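Side-chain contacts in cytochrome C (Marichromatium purpuratum 984, PDB 5LO9), which probably oxidises thiosulfate to tetrathionate, and may catalyse the reverse reduction, relaying electrons through its c-type haems: residues Arg105-Thr110 / Pro114-Pro119; Ser145-Gln150 / Tyr185-Pro190; Pro380-Pro385 / Phe445-Met450; Glu387-Thr392 / Val466-Asn471. All coordinates share one frame; numbering follows the deposited sequence.

Contact 1: residues Arg105-Thr110 / Pro114-Pro119; sequences RALAET and PERDLP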
# COMPACT_ATOMS: atom_id res chain seq x y z
N ARG A 105 -12.04 29.50 -9.73
CA ARG A 105 -10.92 28.56 -9.93
C ARG A 105 -11.37 27.10 -9.90
O ARG A 105 -10.90 26.28 -10.71
CB ARG A 105 -9.82 28.81 -8.90
CG ARG A 105 -8.64 27.84 -8.91
CD ARG A 105 -7.53 28.31 -8.01
NE ARG A 105 -6.31 27.55 -8.20
CZ ARG A 105 -5.26 27.64 -7.38
NH1 ARG A 105 -5.30 28.45 -6.32
NH2 ARG A 105 -4.17 26.89 -7.60
N ALA A 106 -12.27 26.74 -8.99
CA ALA A 106 -12.61 25.33 -8.87
C ALA A 106 -13.21 24.83 -10.17
O ALA A 106 -12.75 23.83 -10.73
CB ALA A 106 -13.54 25.09 -7.71
N LEU A 107 -14.24 25.53 -10.66
CA LEU A 107 -14.88 25.10 -11.91
C LEU A 107 -13.93 25.22 -13.09
O LEU A 107 -13.90 24.33 -13.96
CB LEU A 107 -16.16 25.92 -12.14
CG LEU A 107 -17.36 25.54 -11.26
CD1 LEU A 107 -18.49 26.55 -11.44
CD2 LEU A 107 -17.88 24.14 -11.55
N ALA A 108 -13.13 26.28 -13.15
CA ALA A 108 -12.29 26.49 -14.32
C ALA A 108 -11.32 25.34 -14.50
O ALA A 108 -11.06 24.92 -15.63
CB ALA A 108 -11.52 27.81 -14.23
N GLU A 109 -10.77 24.83 -13.40
CA GLU A 109 -9.60 23.94 -13.44
C GLU A 109 -9.90 22.49 -13.10
O GLU A 109 -9.19 21.60 -13.61
CB GLU A 109 -8.52 24.46 -12.48
CG GLU A 109 -8.06 25.94 -12.73
CD GLU A 109 -7.13 26.12 -13.95
OE1 GLU A 109 -6.78 25.08 -14.62
OE2 GLU A 109 -6.74 27.30 -14.21
N THR A 110 -10.96 22.23 -12.32
CA THR A 110 -11.39 20.89 -11.93
C THR A 110 -12.87 20.58 -12.18
O THR A 110 -13.28 19.44 -11.94
CB THR A 110 -11.11 20.66 -10.43
OG1 THR A 110 -12.02 21.45 -9.62
CG2 THR A 110 -9.73 21.04 -10.13
N PRO A 114 -18.90 15.32 -9.92
CA PRO A 114 -19.77 14.55 -9.00
C PRO A 114 -21.22 14.97 -8.98
O PRO A 114 -22.10 14.11 -8.95
CB PRO A 114 -19.12 14.80 -7.65
CG PRO A 114 -17.73 15.05 -7.97
CD PRO A 114 -17.72 15.83 -9.23
N GLU A 115 -21.50 16.27 -8.99
CA GLU A 115 -22.88 16.73 -8.98
C GLU A 115 -23.44 17.13 -10.35
O GLU A 115 -24.66 17.08 -10.54
CB GLU A 115 -23.00 17.90 -8.02
CG GLU A 115 -22.54 17.56 -6.59
CD GLU A 115 -23.15 16.27 -6.02
OE1 GLU A 115 -24.40 16.09 -6.08
OE2 GLU A 115 -22.37 15.46 -5.46
N ARG A 116 -22.60 17.50 -11.32
CA ARG A 116 -23.12 17.98 -12.58
C ARG A 116 -22.50 17.33 -13.83
O ARG A 116 -22.79 17.77 -14.95
CB ARG A 116 -22.94 19.50 -12.65
CG ARG A 116 -23.76 20.22 -11.62
CD ARG A 116 -23.55 21.74 -11.67
NE ARG A 116 -22.57 22.19 -10.71
CZ ARG A 116 -22.25 23.46 -10.50
NH1 ARG A 116 -22.80 24.43 -11.20
NH2 ARG A 116 -21.33 23.73 -9.60
N ASP A 117 -21.67 16.29 -13.68
CA ASP A 117 -21.06 15.63 -14.85
C ASP A 117 -20.37 16.67 -15.75
O ASP A 117 -20.34 16.55 -16.97
CB ASP A 117 -22.10 14.83 -15.65
CG ASP A 117 -22.73 13.69 -14.84
OD1 ASP A 117 -21.98 12.89 -14.23
OD2 ASP A 117 -23.98 13.61 -14.76
N LEU A 118 -19.81 17.70 -15.13
CA LEU A 118 -19.34 18.88 -15.82
C LEU A 118 -17.82 18.91 -15.85
O LEU A 118 -17.21 19.02 -14.78
CB LEU A 118 -19.87 20.11 -15.10
CG LEU A 118 -19.40 21.47 -15.60
CD1 LEU A 118 -19.90 21.73 -17.03
CD2 LEU A 118 -19.90 22.53 -14.64
N PRO A 119 -17.16 18.82 -16.99
CA PRO A 119 -15.69 18.92 -17.01
C PRO A 119 -15.21 20.33 -16.69
O PRO A 119 -15.94 21.31 -16.77
CB PRO A 119 -15.34 18.55 -18.45
CG PRO A 119 -16.59 17.88 -19.01
CD PRO A 119 -17.71 18.54 -18.32
O HOH W 1 -16.29 23.55 -15.01
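Arg116 reaches across to Leu107 with its guanidinium end, and Leu118 meets the same leucine with a methyl. From CB, which points toward 105-110, the Arg116 chain runs extended through CG to CD and then bends at chi3 (-97°), which brings the guanidinium round beside Leu107. Each nitrogen there has its own polar partner: NE forms a salt bridge with Asp112, NH1 donates to the carbonyl oxygen of Arg173, and NH2 forms a salt bridge with Glu178 of helix 176-187. NH2 is also the atom that meets the leucine, lying 4.0 Å from Leu107 CD2 in an oblique approach. So gripped, the guanidinium packs against Leu107.

A second, apolar contact comes from Leu118. Its CD2 lies 4.0 Å from Leu107 CD2, the two side chains crossing at about a right angle. A water ties the backbones together, donating to Leu107 O at 2.7 Å and to Pro119 O at 2.9 Å, so neither carbonyl lacks a partner in this buried corner. Near the end of helix 102-110, Thr110 turns its hydroxyl back on the helix: OG1 donates to Ala106 O at 2.7 Å, while Thr110 N reaches that oxygen from the opposite face of its plane.

Asp117, with positive phi, and Leu118 both face Asp112, forming a G1 beta bulge just before Cys121, one of the covalent haem attachments. The domain's first helix, followed by the short helix 113-116 and a loop into the CXXCH motif, fits a class I cytochrome c domain.

Contact 2: residues Ser145-Gln150 / Tyr185-Pro190; sequences SYLLAQ and YFATRP. With HEC (heme c), chain C.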
# COMPACT_ATOMS: atom_id res chain seq x y z
N SER A 145 -17.04 41.59 -19.14
CA SER A 145 -18.38 41.82 -19.67
C SER A 145 -18.69 40.89 -20.83
O SER A 145 -19.84 40.46 -20.98
CB SER A 145 -18.53 43.28 -20.08
OG SER A 145 -17.46 43.67 -20.94
N TYR A 146 -17.69 40.59 -21.67
CA TYR A 146 -17.92 39.76 -22.86
C TYR A 146 -18.14 38.30 -22.48
O TYR A 146 -19.08 37.66 -22.96
CB TYR A 146 -16.74 39.87 -23.80
CG TYR A 146 -16.91 38.96 -24.99
CD1 TYR A 146 -17.90 39.19 -25.92
CD2 TYR A 146 -16.09 37.87 -25.17
CE1 TYR A 146 -18.08 38.34 -27.02
CE2 TYR A 146 -16.26 37.00 -26.26
CZ TYR A 146 -17.26 37.25 -27.17
OH TYR A 146 -17.43 36.41 -28.23
N LEU A 147 -17.26 37.77 -21.63
CA LEU A 147 -17.42 36.40 -21.14
C LEU A 147 -18.77 36.21 -20.45
O LEU A 147 -19.46 35.21 -20.69
CB LEU A 147 -16.27 36.04 -20.20
CG LEU A 147 -14.90 35.89 -20.86
CD1 LEU A 147 -13.85 35.94 -19.83
CD2 LEU A 147 -14.85 34.58 -21.57
N LEU A 148 -19.16 37.15 -19.59
CA LEU A 148 -20.41 36.98 -18.87
C LEU A 148 -21.60 37.06 -19.82
O LEU A 148 -22.59 36.33 -19.66
CB LEU A 148 -20.53 38.04 -17.77
CG LEU A 148 -21.83 37.99 -16.93
CD1 LEU A 148 -22.06 36.60 -16.29
CD2 LEU A 148 -21.83 39.06 -15.87
N ALA A 149 -21.53 37.92 -20.83
CA ALA A 149 -22.62 37.99 -21.80
C ALA A 149 -22.79 36.66 -22.53
O ALA A 149 -23.92 36.16 -22.67
CB ALA A 149 -22.36 39.12 -22.79
N GLN A 150 -21.69 36.05 -22.99
CA GLN A 150 -21.82 34.78 -23.69
C GLN A 150 -22.46 33.72 -22.80
O GLN A 150 -23.33 32.95 -23.24
CB GLN A 150 -20.45 34.31 -24.18
CG GLN A 150 -19.70 35.29 -25.06
CD GLN A 150 -20.57 36.04 -26.04
OE1 GLN A 150 -21.16 35.45 -26.94
NE2 GLN A 150 -20.62 37.34 -25.90
N TYR A 185 -12.55 35.11 -13.21
CA TYR A 185 -11.37 34.27 -13.19
C TYR A 185 -10.67 34.32 -14.53
O TYR A 185 -9.49 34.67 -14.62
CB TYR A 185 -11.76 32.83 -12.85
CG TYR A 185 -10.58 31.89 -12.81
CD1 TYR A 185 -9.83 31.72 -11.65
CD2 TYR A 185 -10.16 31.23 -13.95
CE1 TYR A 185 -8.71 30.88 -11.63
CE2 TYR A 185 -9.06 30.41 -13.94
CZ TYR A 185 -8.32 30.24 -12.78
OH TYR A 185 -7.22 29.40 -12.77
N PHE A 186 -11.38 34.02 -15.61
CA PHE A 186 -10.69 33.93 -16.90
C PHE A 186 -10.32 35.31 -17.42
O PHE A 186 -9.33 35.44 -18.13
CB PHE A 186 -11.54 33.16 -17.92
CG PHE A 186 -11.42 31.68 -17.76
CD1 PHE A 186 -10.22 31.05 -18.05
CD2 PHE A 186 -12.48 30.93 -17.27
CE1 PHE A 186 -10.09 29.68 -17.89
CE2 PHE A 186 -12.36 29.58 -17.10
CZ PHE A 186 -11.16 28.94 -17.41
N ALA A 187 -11.08 36.34 -17.06
CA ALA A 187 -10.70 37.69 -17.46
C ALA A 187 -9.38 38.12 -16.83
O ALA A 187 -8.64 38.91 -17.42
CB ALA A 187 -11.83 38.66 -17.13
N THR A 188 -9.04 37.58 -15.65
CA THR A 188 -7.79 37.93 -14.99
C THR A 188 -6.68 36.90 -15.22
O THR A 188 -5.76 36.82 -14.41
CB THR A 188 -7.98 38.14 -13.48
OG1 THR A 188 -8.40 36.93 -12.85
CG2 THR A 188 -9.04 39.19 -13.22
N ARG A 189 -6.80 36.01 -16.28
CA ARG A 189 -5.61 35.19 -16.53
C ARG A 189 -4.64 35.88 -17.48
O ARG A 189 -5.03 36.74 -18.29
CB ARG A 189 -5.92 33.83 -17.17
CG ARG A 189 -6.91 32.88 -16.52
CD ARG A 189 -6.45 32.36 -15.17
NE ARG A 189 -6.82 33.37 -14.19
CZ ARG A 189 -6.28 33.49 -13.00
NH1 ARG A 189 -5.31 32.66 -12.63
NH2 ARG A 189 -6.73 34.47 -12.20
N PRO A 190 -3.37 35.50 -17.41
CA PRO A 190 -2.41 35.89 -18.44
C PRO A 190 -2.64 35.11 -19.72
O PRO A 190 -3.16 33.98 -19.72
CB PRO A 190 -1.08 35.50 -17.81
CG PRO A 190 -1.43 34.29 -16.98
CD PRO A 190 -2.76 34.62 -16.39
FE HEC C . -16.94 43.33 -33.25
CHA HEC C . -17.82 40.67 -31.17
CHB HEC C . -15.16 41.10 -35.35
CHC HEC C . -16.35 45.93 -35.54
CHD HEC C . -18.48 45.60 -31.05
NA HEC C . -16.55 41.27 -33.27
C1A HEC C . -16.98 40.38 -32.35
C2A HEC C . -16.56 38.98 -32.63
C3A HEC C . -15.79 39.13 -33.87
C4A HEC C . -15.84 40.58 -34.16
CMA HEC C . -15.13 38.02 -34.61
CAA HEC C . -16.83 37.70 -31.87
CBA HEC C . -15.64 37.50 -30.94
CGA HEC C . -15.51 36.14 -30.29
O1A HEC C . -14.69 36.03 -29.35
O2A HEC C . -16.19 35.17 -30.68
NB HEC C . -15.94 43.48 -35.08
C1B HEC C . -15.30 42.50 -35.72
C2B HEC C . -14.70 42.95 -36.98
C3B HEC C . -15.05 44.37 -37.05
C4B HEC C . -15.82 44.60 -35.83
CMB HEC C . -13.90 42.12 -37.93
CAB HEC C . -14.72 45.34 -38.15
CBB HEC C . -15.30 44.80 -39.44
NC HEC C . -17.34 45.37 -33.28
C1C HEC C . -17.05 46.23 -34.27
C2C HEC C . -17.46 47.61 -33.96
C3C HEC C . -18.07 47.52 -32.64
C4C HEC C . -17.93 46.09 -32.31
CMC HEC C . -17.27 48.80 -34.83
CAC HEC C . -18.69 48.58 -31.79
CBC HEC C . -19.72 49.36 -32.54
ND HEC C . -17.97 43.17 -31.45
C1D HEC C . -18.50 44.17 -30.75
C2D HEC C . -19.16 43.73 -29.52
C3D HEC C . -18.98 42.29 -29.53
C4D HEC C . -18.23 42.04 -30.79
CMD HEC C . -19.87 44.56 -28.50
CAD HEC C . -19.53 41.34 -28.51
CBD HEC C . -20.75 40.73 -29.21
CGD HEC C . -21.47 39.75 -28.34
O1D HEC C . -22.10 38.79 -28.86
O2D HEC C . -21.43 39.99 -27.12
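Leu147 pushes one methyl against the end of helix 176-187: its CD1 lies 4.1 Å from Phe186 CB and 3.9 Å from Ala187 N, the leucine and phenylalanine side chains crossing at about a right angle. One residue back on helix 144-156, Tyr146 turns to the haem of chain C, its CD1 and CE1 beside the propionate carbon CAD and its ring edge in plane with the haem's CGD. Gln150 CG covers one face of that ring. Bent at chi2 (-39°), the Gln150 chain lets NE2 hydrogen-bond O2D of the same haem at 3.0 Å, while OE1 accepts from Arg159.

In this class I-type cytochrome c domain, helix 144-156 packs on C-terminal helix 176-187, while Tyr146 OH hydrogen-bonds Arg60 and another haem's propionate. A phenylalanine in place of Tyr146 would probably leave that propionate and Arg60 without their shared hydroxyl partner.

Further out, Tyr185 CD2 sits over the centre of the Phe186 ring. Arg189 folds back so that NE lies 3.7 Å above the centre of the Tyr185 ring and donates to Tyr185 O at 3.0 Å from above the carbonyl plane. Arg189 NH2 reaches Thr188 OG1, also at 3.0 Å, in the guanidinium plane.

Contact 3: residues Pro380-Pro385 / Phe445-Met450; sequences PRLQPP and FIAANM. With HEC (heme c), chain F.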
# COMPACT_ATOMS: atom_id res chain seq x y z
N PRO A 380 -17.83 0.03 -16.53
CA PRO A 380 -18.97 -0.91 -16.55
C PRO A 380 -18.87 -1.86 -17.74
O PRO A 380 -18.83 -1.42 -18.89
CB PRO A 380 -20.19 0.01 -16.66
CG PRO A 380 -19.69 1.34 -16.17
CD PRO A 380 -18.26 1.43 -16.58
N ARG A 381 -18.81 -3.15 -17.45
CA ARG A 381 -18.70 -4.15 -18.50
C ARG A 381 -20.00 -4.21 -19.31
O ARG A 381 -21.10 -4.09 -18.76
CB ARG A 381 -18.38 -5.51 -17.90
CG ARG A 381 -17.65 -6.48 -18.84
CD ARG A 381 -17.28 -7.80 -18.12
NE ARG A 381 -16.85 -7.55 -16.73
CZ ARG A 381 -15.59 -7.42 -16.32
NH1 ARG A 381 -14.58 -7.55 -17.19
NH2 ARG A 381 -15.33 -7.17 -15.03
N LEU A 382 -19.85 -4.38 -20.62
CA LEU A 382 -20.94 -4.48 -21.58
C LEU A 382 -21.16 -5.93 -21.98
O LEU A 382 -20.23 -6.74 -21.97
CB LEU A 382 -20.61 -3.71 -22.85
CG LEU A 382 -20.23 -2.25 -22.71
CD1 LEU A 382 -19.88 -1.69 -24.09
CD2 LEU A 382 -21.35 -1.52 -22.11
N GLN A 383 -22.39 -6.24 -22.38
CA GLN A 383 -22.66 -7.55 -22.96
C GLN A 383 -22.05 -7.63 -24.35
O GLN A 383 -22.17 -6.68 -25.13
CB GLN A 383 -24.16 -7.84 -22.98
CG GLN A 383 -24.52 -9.19 -23.65
CD GLN A 383 -24.24 -10.47 -22.81
OE1 GLN A 383 -23.82 -11.51 -23.37
NE2 GLN A 383 -24.47 -10.42 -21.48
N PRO A 384 -21.32 -8.69 -24.67
CA PRO A 384 -20.68 -8.76 -25.97
C PRO A 384 -21.74 -8.88 -27.05
O PRO A 384 -22.80 -9.49 -26.83
CB PRO A 384 -19.80 -10.01 -25.89
CG PRO A 384 -20.41 -10.83 -24.84
CD PRO A 384 -20.98 -9.87 -23.86
N PRO A 385 -21.51 -8.31 -28.22
CA PRO A 385 -22.53 -8.30 -29.27
C PRO A 385 -22.65 -9.65 -29.95
O PRO A 385 -21.65 -10.25 -30.37
CB PRO A 385 -22.04 -7.22 -30.24
CG PRO A 385 -20.56 -7.13 -30.01
CD PRO A 385 -20.21 -7.81 -28.70
N PHE A 445 -15.10 1.74 -21.59
CA PHE A 445 -14.74 3.10 -21.25
C PHE A 445 -15.59 4.09 -22.01
O PHE A 445 -16.16 5.03 -21.43
CB PHE A 445 -13.28 3.35 -21.55
CG PHE A 445 -12.87 4.78 -21.35
CD1 PHE A 445 -12.74 5.30 -20.10
CD2 PHE A 445 -12.62 5.60 -22.44
CE1 PHE A 445 -12.34 6.62 -19.91
CE2 PHE A 445 -12.24 6.90 -22.26
CZ PHE A 445 -12.10 7.42 -20.98
N ILE A 446 -15.69 3.89 -23.33
CA ILE A 446 -16.36 4.85 -24.21
C ILE A 446 -17.85 4.98 -23.87
O ILE A 446 -18.38 6.10 -23.71
CB ILE A 446 -16.15 4.43 -25.68
CG1 ILE A 446 -14.72 4.78 -26.13
CG2 ILE A 446 -17.23 5.05 -26.60
CD1 ILE A 446 -14.26 4.03 -27.36
N ALA A 447 -18.55 3.84 -23.81
CA ALA A 447 -19.99 3.87 -23.56
C ALA A 447 -20.31 4.71 -22.34
O ALA A 447 -21.28 5.47 -22.35
CB ALA A 447 -20.54 2.48 -23.33
N ALA A 448 -19.47 4.60 -21.31
CA ALA A 448 -19.71 5.30 -20.04
C ALA A 448 -19.12 6.71 -19.98
O ALA A 448 -19.59 7.51 -19.18
CB ALA A 448 -19.14 4.50 -18.87
N ASN A 449 -18.11 7.04 -20.79
CA ASN A 449 -17.34 8.25 -20.53
C ASN A 449 -17.10 9.12 -21.74
O ASN A 449 -16.64 10.26 -21.55
CB ASN A 449 -15.99 7.89 -19.92
CG ASN A 449 -16.16 7.28 -18.57
OD1 ASN A 449 -16.56 7.95 -17.62
ND2 ASN A 449 -15.92 5.99 -18.48
N MET A 450 -17.44 8.67 -22.95
CA MET A 450 -17.16 9.51 -24.11
C MET A 450 -18.37 9.56 -25.03
O MET A 450 -18.98 8.53 -25.33
CB MET A 450 -15.96 9.02 -24.91
CG MET A 450 -14.65 9.26 -24.21
SD MET A 450 -14.16 10.98 -24.21
CE MET A 450 -13.56 11.18 -22.54
FE HEC F . -12.52 11.38 -25.75
CHA HEC F . -10.09 10.72 -23.34
CHB HEC F . -12.41 8.07 -26.86
CHC HEC F . -15.21 12.02 -27.83
CHD HEC F . -12.21 14.84 -25.11
NA HEC F . -11.43 9.69 -25.21
C1A HEC F . -10.50 9.63 -24.24
C2A HEC F . -9.90 8.27 -24.14
C3A HEC F . -10.59 7.49 -25.15
C4A HEC F . -11.52 8.48 -25.77
CMA HEC F . -10.38 6.04 -25.46
CAA HEC F . -8.86 7.73 -23.21
CBA HEC F . -7.72 7.16 -24.06
CGA HEC F . -6.42 7.91 -23.93
O1A HEC F . -6.37 8.87 -23.15
O2A HEC F . -5.47 7.51 -24.63
NB HEC F . -13.61 10.24 -27.09
C1B HEC F . -13.43 8.97 -27.41
C2B HEC F . -14.40 8.47 -28.41
C3B HEC F . -15.23 9.64 -28.69
C4B HEC F . -14.66 10.67 -27.80
CMB HEC F . -14.48 7.11 -28.99
CAB HEC F . -16.42 9.75 -29.61
CBB HEC F . -17.45 8.77 -29.13
NC HEC F . -13.52 13.11 -26.37
C1C HEC F . -14.56 13.16 -27.20
C2C HEC F . -15.02 14.53 -27.49
C3C HEC F . -14.14 15.37 -26.70
C4C HEC F . -13.24 14.38 -26.06
CMC HEC F . -16.13 14.92 -28.41
CAC HEC F . -14.06 16.87 -26.57
CBC HEC F . -15.31 17.60 -26.22
ND HEC F . -11.38 12.55 -24.45
C1D HEC F . -11.40 13.89 -24.33
C2D HEC F . -10.48 14.36 -23.27
C3D HEC F . -9.88 13.14 -22.74
C4D HEC F . -10.51 12.09 -23.54
CMD HEC F . -10.21 15.74 -22.80
CAD HEC F . -8.86 13.06 -21.66
CBD HEC F . -9.61 13.27 -20.35
CGD HEC F . -8.82 14.13 -19.36
O1D HEC F . -7.72 14.64 -19.65
O2D HEC F . -9.32 14.35 -18.26
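Pro380 lays the CD edge of its ring against Ala448, with CD 3.9 Å from Ala448 CB, and Leu382 CD2 comes to 4.3 Å from Ala447 CB. That is the whole touch between 380-385 and 445-450: two small apolar pairs near the surface, with no hydrogen bond between the segments. Trp464 of the next helix backs the loop, touching Leu382 and Pro385.

The inner side of the same helix is packed far more closely, against the haem of chain F. Phe445 has CG anti to the backbone N (chi1 174°), which brings CE2 to 3.3 Å from haem C2A, with haem C4A at the ring's edge and in its plane. Asn449 CB covers one of its faces, and Tyr379 meets the ring with the planes at about 60°. Ile446 CD1 lies 3.5 Å from the haem methyl CMB. Asn449 folds back to give ND2 to Phe445 O at 3.1 Å, in the carbonyl plane on a lone pair, and ND2 also bonds Asp299 O. An alanine at Phe445 would probably open a gap over pyrrole A, on the Met450 side of the haem, and deprive Tyr379 of its ring partner.

Met450, bent at chi2 and chi3, brings SD to 2.3 Å from the iron, which His406 also binds. A thioether paired with an imidazole in an apolar setting is consistent with a haem that carries electrons.

Contact 4: residues Glu387-Thr392 / Val466-Asn471; sequences EGFDRT and VAAYIN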
# COMPACT_ATOMS: atom_id res chain seq x y z
N GLU A 387 -23.88 -10.08 -32.91
CA GLU A 387 -23.59 -9.89 -34.33
C GLU A 387 -22.25 -9.17 -34.58
O GLU A 387 -22.08 -8.53 -35.63
CB GLU A 387 -24.75 -9.14 -34.98
CG GLU A 387 -26.15 -9.64 -34.49
CD GLU A 387 -27.34 -9.17 -35.36
OE1 GLU A 387 -27.35 -9.43 -36.60
OE2 GLU A 387 -28.27 -8.54 -34.79
N GLY A 388 -21.30 -9.29 -33.66
CA GLY A 388 -19.95 -8.81 -33.88
C GLY A 388 -19.78 -7.31 -33.74
O GLY A 388 -20.63 -6.61 -33.20
N PHE A 389 -18.66 -6.80 -34.27
CA PHE A 389 -18.46 -5.37 -34.26
C PHE A 389 -17.91 -4.93 -35.60
O PHE A 389 -17.07 -5.60 -36.19
CB PHE A 389 -17.54 -4.83 -33.14
CG PHE A 389 -16.51 -5.79 -32.63
CD1 PHE A 389 -15.36 -6.01 -33.32
CD2 PHE A 389 -16.68 -6.40 -31.39
CE1 PHE A 389 -14.39 -6.87 -32.80
CE2 PHE A 389 -15.73 -7.26 -30.88
CZ PHE A 389 -14.59 -7.49 -31.59
N ASP A 390 -18.43 -3.79 -36.06
CA ASP A 390 -18.27 -3.30 -37.42
C ASP A 390 -17.45 -2.01 -37.41
O ASP A 390 -17.96 -0.94 -37.06
CB ASP A 390 -19.68 -3.12 -38.00
CG ASP A 390 -19.71 -2.38 -39.32
OD1 ASP A 390 -18.66 -2.29 -40.03
OD2 ASP A 390 -20.82 -1.91 -39.62
N ARG A 391 -16.20 -2.11 -37.83
CA ARG A 391 -15.32 -0.95 -37.89
C ARG A 391 -15.78 0.10 -38.89
O ARG A 391 -15.31 1.24 -38.84
CB ARG A 391 -13.90 -1.36 -38.26
CG ARG A 391 -13.46 -2.63 -37.63
CD ARG A 391 -12.04 -2.85 -38.04
NE ARG A 391 -11.86 -3.52 -39.33
CZ ARG A 391 -11.04 -3.08 -40.29
NH1 ARG A 391 -10.32 -1.96 -40.13
NH2 ARG A 391 -10.93 -3.77 -41.41
N THR A 392 -16.63 -0.28 -39.84
CA THR A 392 -17.06 0.72 -40.80
C THR A 392 -18.11 1.63 -40.18
O THR A 392 -18.02 2.87 -40.26
CB THR A 392 -17.54 0.02 -42.07
OG1 THR A 392 -16.41 -0.56 -42.75
CG2 THR A 392 -18.31 0.99 -42.97
N VAL A 466 -17.22 1.71 -32.32
CA VAL A 466 -16.18 2.74 -32.32
C VAL A 466 -14.90 2.21 -31.71
O VAL A 466 -13.79 2.60 -32.10
CB VAL A 466 -16.58 4.03 -31.59
CG1 VAL A 466 -15.66 5.15 -32.08
CG2 VAL A 466 -17.94 4.41 -31.89
N ALA A 467 -15.04 1.36 -30.68
CA ALA A 467 -13.86 0.80 -30.03
C ALA A 467 -13.08 -0.07 -30.99
O ALA A 467 -11.84 0.01 -31.06
CB ALA A 467 -14.29 0.00 -28.80
N ALA A 468 -13.78 -0.89 -31.77
CA ALA A 468 -13.11 -1.71 -32.78
C ALA A 468 -12.48 -0.85 -33.88
O ALA A 468 -11.40 -1.20 -34.38
CB ALA A 468 -14.07 -2.73 -33.34
N TYR A 469 -13.10 0.27 -34.28
CA TYR A 469 -12.45 1.13 -35.26
C TYR A 469 -11.14 1.70 -34.71
O TYR A 469 -10.10 1.61 -35.36
CB TYR A 469 -13.39 2.27 -35.69
CG TYR A 469 -12.73 3.38 -36.51
CD1 TYR A 469 -12.32 3.18 -37.81
CD2 TYR A 469 -12.53 4.63 -35.99
CE1 TYR A 469 -11.72 4.20 -38.58
CE2 TYR A 469 -11.92 5.65 -36.76
CZ TYR A 469 -11.53 5.42 -38.05
OH TYR A 469 -10.95 6.41 -38.79
N ILE A 470 -11.19 2.30 -33.52
CA ILE A 470 -10.00 2.91 -32.91
C ILE A 470 -8.87 1.90 -32.78
O ILE A 470 -7.72 2.16 -33.15
CB ILE A 470 -10.37 3.47 -31.53
CG1 ILE A 470 -11.02 4.83 -31.66
CG2 ILE A 470 -9.15 3.55 -30.60
CD1 ILE A 470 -11.78 5.26 -30.36
N ASN A 471 -9.17 0.76 -32.18
CA ASN A 471 -8.12 -0.18 -31.83
C ASN A 471 -7.74 -1.10 -32.98
O ASN A 471 -7.10 -2.13 -32.75
CB ASN A 471 -8.55 -0.96 -30.59
CG ASN A 471 -8.39 -0.14 -29.32
OD1 ASN A 471 -7.46 0.69 -29.22
ND2 ASN A 471 -9.29 -0.35 -28.34
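Phe389 and Ala468 meet obliquely: the methyl CB of Ala468 lies 3.5 Å from Phe389 CD1. Both side chains set out toward the other segment, so the ring and the methyl close on each other directly. Val439, at the start of helix 439-449, touches the phenylalanine as well.

Arg391 is turned differently. Its aliphatic part runs alongside helix 460-470, CG 4.3 Å from Ala468 CB and CD 4.1 Å from Ala468 O, before a bend at chi3 (-85°) leads the guanidinium away; the side chain also touches Ala472 and Leu504. What Tyr469 meets is the arginine backbone: Arg391 O lies 3.7 Å from Tyr469 CD1, again oblique to the ring. With CG anti to the backbone N (chi1 169°), the tyrosine ring passes beside the start of helix 391-401, touching Ala395, and packs edge-to-face with His473. The backbones come very close here, Arg391 CA being 4.4 Å from Tyr469 CA, and the small Ala468 beside this point suits so near an approach.

Asp390 is the N-cap of helix 391-401: its OD1 accepts from Thr392 N at 2.9 Å, met from above the carboxylate plane. Its own backbone N donates to Asp465, fastening the cap to the facing helix.

Helix 391-401 leads into the haem attachment at Cys402 and Cys405, and on helix 460-470 Val466 and Ile470 touch the haem. Packing of the domain's N-terminal helix, here through its capped start, on its C-terminal helix is consistent with the class I cytochrome c fold.

Contacts 1 and 2 lie in one cytochrome c domain, contacts 3 and 4 by the haem bound through His406 and Met450. The first two are buried and joined through helices 102-110 and 176-187: Glu109 OE2 and Tyr185 OH, 2.6 Å apart, probably share a hydrogen bond, and Ala108 packs on Phe186. Contact 3 is a surface touch and contact 4 only partly buried, yet their helices 439-449 and 460-470 meet inside, Ile446 CD1 lying 4.1 Å from Ile470 CD1. Chemistry follows place: contact 1 mixes leucines with a salt-bridged arginine and a water, contact 2 reaches haem propionates, contact 3 supplies an iron ligand, and contact 4 joins apolar packing to a capped helix start.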